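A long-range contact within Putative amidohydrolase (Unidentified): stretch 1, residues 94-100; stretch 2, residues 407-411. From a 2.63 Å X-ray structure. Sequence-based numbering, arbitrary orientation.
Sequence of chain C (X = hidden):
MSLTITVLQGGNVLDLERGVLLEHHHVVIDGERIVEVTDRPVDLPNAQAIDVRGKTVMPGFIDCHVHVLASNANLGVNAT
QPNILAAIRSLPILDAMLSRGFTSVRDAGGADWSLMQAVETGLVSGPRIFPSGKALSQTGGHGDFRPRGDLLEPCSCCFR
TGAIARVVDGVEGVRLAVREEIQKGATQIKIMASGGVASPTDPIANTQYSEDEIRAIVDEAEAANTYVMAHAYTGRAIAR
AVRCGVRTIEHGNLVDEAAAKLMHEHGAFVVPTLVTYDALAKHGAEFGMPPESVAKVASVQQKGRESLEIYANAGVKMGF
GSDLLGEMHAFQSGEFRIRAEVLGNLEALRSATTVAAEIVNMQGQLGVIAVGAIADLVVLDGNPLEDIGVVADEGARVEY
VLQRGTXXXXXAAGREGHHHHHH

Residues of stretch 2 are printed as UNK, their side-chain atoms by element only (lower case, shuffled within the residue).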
# COMPACT_ATOMS: atom_id res chain seq x y z
N LEU C 94 -9.91 -21.28 -33.21
CA LEU C 94 -9.82 -22.65 -32.72
C LEU C 94 -10.57 -23.60 -33.64
O LEU C 94 -10.07 -24.65 -34.01
CB LEU C 94 -10.41 -22.74 -31.32
CG LEU C 94 -9.52 -22.31 -30.16
CD1 LEU C 94 -10.36 -22.15 -28.91
CD2 LEU C 94 -8.46 -23.35 -29.96
N ASP C 95 -11.76 -23.19 -34.04
CA ASP C 95 -12.59 -24.00 -34.89
C ASP C 95 -11.89 -24.28 -36.22
O ASP C 95 -11.95 -25.39 -36.74
CB ASP C 95 -13.92 -23.30 -35.12
CG ASP C 95 -14.99 -24.23 -35.64
OD1 ASP C 95 -15.11 -25.35 -35.09
OD2 ASP C 95 -15.69 -23.86 -36.59
N ALA C 96 -11.20 -23.27 -36.74
CA ALA C 96 -10.50 -23.38 -38.00
C ALA C 96 -9.27 -24.28 -37.92
O ALA C 96 -9.02 -25.08 -38.82
CB ALA C 96 -10.14 -22.00 -38.52
N MET C 97 -8.51 -24.18 -36.83
CA MET C 97 -7.34 -25.05 -36.65
C MET C 97 -7.77 -26.53 -36.68
O MET C 97 -7.06 -27.39 -37.23
CB MET C 97 -6.62 -24.75 -35.34
CG MET C 97 -5.80 -23.48 -35.32
SD MET C 97 -4.91 -23.33 -33.76
CE MET C 97 -4.14 -21.76 -33.96
N LEU C 98 -8.93 -26.80 -36.09
CA LEU C 98 -9.41 -28.16 -35.98
C LEU C 98 -9.78 -28.68 -37.36
O LEU C 98 -9.42 -29.79 -37.72
CB LEU C 98 -10.59 -28.25 -35.02
CG LEU C 98 -11.19 -29.63 -34.79
CD1 LEU C 98 -10.21 -30.55 -34.06
CD2 LEU C 98 -12.52 -29.51 -34.03
N SER C 99 -10.43 -27.83 -38.16
CA SER C 99 -10.85 -28.23 -39.49
C SER C 99 -9.67 -28.50 -40.43
O SER C 99 -9.75 -29.33 -41.32
CB SER C 99 -11.82 -27.22 -40.11
OG SER C 99 -11.13 -26.07 -40.57
N ARG C 100 -8.55 -27.83 -40.21
CA ARG C 100 -7.36 -28.12 -40.98
C ARG C 100 -6.68 -29.43 -40.56
O ARG C 100 -5.69 -29.81 -41.15
CB ARG C 100 -6.39 -26.96 -40.88
CG ARG C 100 -6.92 -25.67 -41.47
CD ARG C 100 -5.83 -24.63 -41.55
NE ARG C 100 -5.59 -23.98 -40.27
CZ ARG C 100 -6.24 -22.89 -39.87
NH1 ARG C 100 -7.15 -22.35 -40.66
NH2 ARG C 100 -5.97 -22.36 -38.68
N UNK C 407 -16.31 -38.18 -33.90
CA UNK C 407 -16.10 -37.49 -35.17
C UNK C 407 -16.51 -36.02 -35.05
O UNK C 407 -17.59 -35.72 -34.56
c UNK C 407 -16.90 -38.20 -36.28
c UNK C 407 -16.00 -37.72 -38.58
c UNK C 407 -18.46 -37.85 -38.23
c UNK C 407 -17.13 -37.47 -37.61
N UNK C 408 -15.64 -35.12 -35.46
CA UNK C 408 -15.86 -33.71 -35.20
C UNK C 408 -15.88 -32.84 -36.46
O UNK C 408 -16.35 -31.70 -36.42
c UNK C 408 -14.84 -33.13 -34.21
c UNK C 408 -15.54 -32.26 -33.20
c UNK C 408 -14.12 -34.23 -33.50
N UNK C 409 -15.35 -33.36 -37.56
CA UNK C 409 -15.39 -32.64 -38.84
C UNK C 409 -15.71 -33.57 -40.00
O UNK C 409 -15.03 -34.57 -40.21
c UNK C 409 -14.55 -28.46 -37.44
c UNK C 409 -13.77 -30.75 -38.18
n UNK C 409 -15.44 -27.31 -37.81
c UNK C 409 -14.07 -31.92 -39.11
c UNK C 409 -14.75 -29.61 -38.42
N UNK C 410 -16.75 -33.22 -40.76
CA UNK C 410 -17.10 -33.94 -41.97
C UNK C 410 -17.08 -32.96 -43.14
O UNK C 410 -17.86 -32.01 -43.17
n UNK C 410 -21.30 -38.53 -41.18
c UNK C 410 -20.94 -37.74 -42.19
n UNK C 410 -20.88 -36.43 -42.02
c UNK C 410 -18.48 -34.59 -41.84
c UNK C 410 -18.99 -35.26 -43.11
n UNK C 410 -20.66 -38.28 -43.37
c UNK C 410 -20.49 -35.48 -43.07
N UNK C 411 -16.16 -33.16 -44.07
CA UNK C 411 -15.87 -32.16 -45.09
C UNK C 411 -15.74 -32.79 -46.47
O UNK C 411 -16.71 -32.83 -47.22
c UNK C 411 -13.42 -30.28 -42.76
c UNK C 411 -14.15 -31.51 -43.28
o UNK C 411 -13.78 -29.15 -43.06
n UNK C 411 -12.41 -30.51 -41.93
c UNK C 411 -14.59 -31.39 -44.75

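Position 407 carries four side-chain carbons and no heteroatom. The chain forks at its second carbon. The side chain is out of reach of stretch 1 and makes no contact there. Four carbons forked at the second atom identify Leu407.

Position 408 has three side-chain carbons. The first carries the other two, so the branch lies directly at CB. The CA-to-CB bond points toward stretch 1. One of the two methyl carbons lies 4.2 Å from CD2 of Leu98, an apolar contact. Branching at CB with carbon alone makes this Val408. The methyl concerned is CG1. Its chi1 of -136° falls between the usual wells.

Position 409 has four carbons in a row, ending in a nitrogen. The chain is unbranched and starts toward the helix. Its last carbon lies 4.1 Å from CD2 of Leu98 and 4.0 Å from CB of Ser99. The terminal nitrogen reaches OD1 of Asp95 at 3.4 Å. A linear four-carbon chain with a terminal amine is Lys409. The pair NZ and OD1 is a salt bridge, and its hydrogen bond is weak. Chi1 and chi2 are both m, and chi3 and chi4 are both t, so the outer part of the chain is extended.

Position 410 has three carbons, then a nitrogen, then a carbon bearing two more nitrogens. The side chain is out of reach of stretch 1 and touches nothing there. The end group is a guanidinium, and the residue is Arg410. It is poorly ordered and touches a crystal neighbour.

Position 411 has three carbons, the third carrying one oxygen and one nitrogen. The terminal nitrogen lies 3.0 Å from the backbone O of Ser99. This is a side-chain amide one methylene longer than asparagine, hence Gln411. Its NE2 donates this hydrogen bond to O of Ser99. The side chain is poorly ordered, so this bond is less securely placed than its length suggests.

The contact joins the end of a helix segment to a strand more than 300 residues later. The two axes cross at 81°, and the two stretches together bury 257 Å². Lys409 is the centre. Its CA lies 6.4 Å from the CA of Ser99, and its aliphatic chain packs on Leu98 and Ser99 while its amine meets Asp95. Val408 adds an apolar touch on Leu98. Gln411 bonds to the carbonyl of Ser99. The Ser99 hydroxyl is used within the helix, where OG donates to O of Ala96 at 2.9 Å.

Stretch 2 407-411: LVKRQ
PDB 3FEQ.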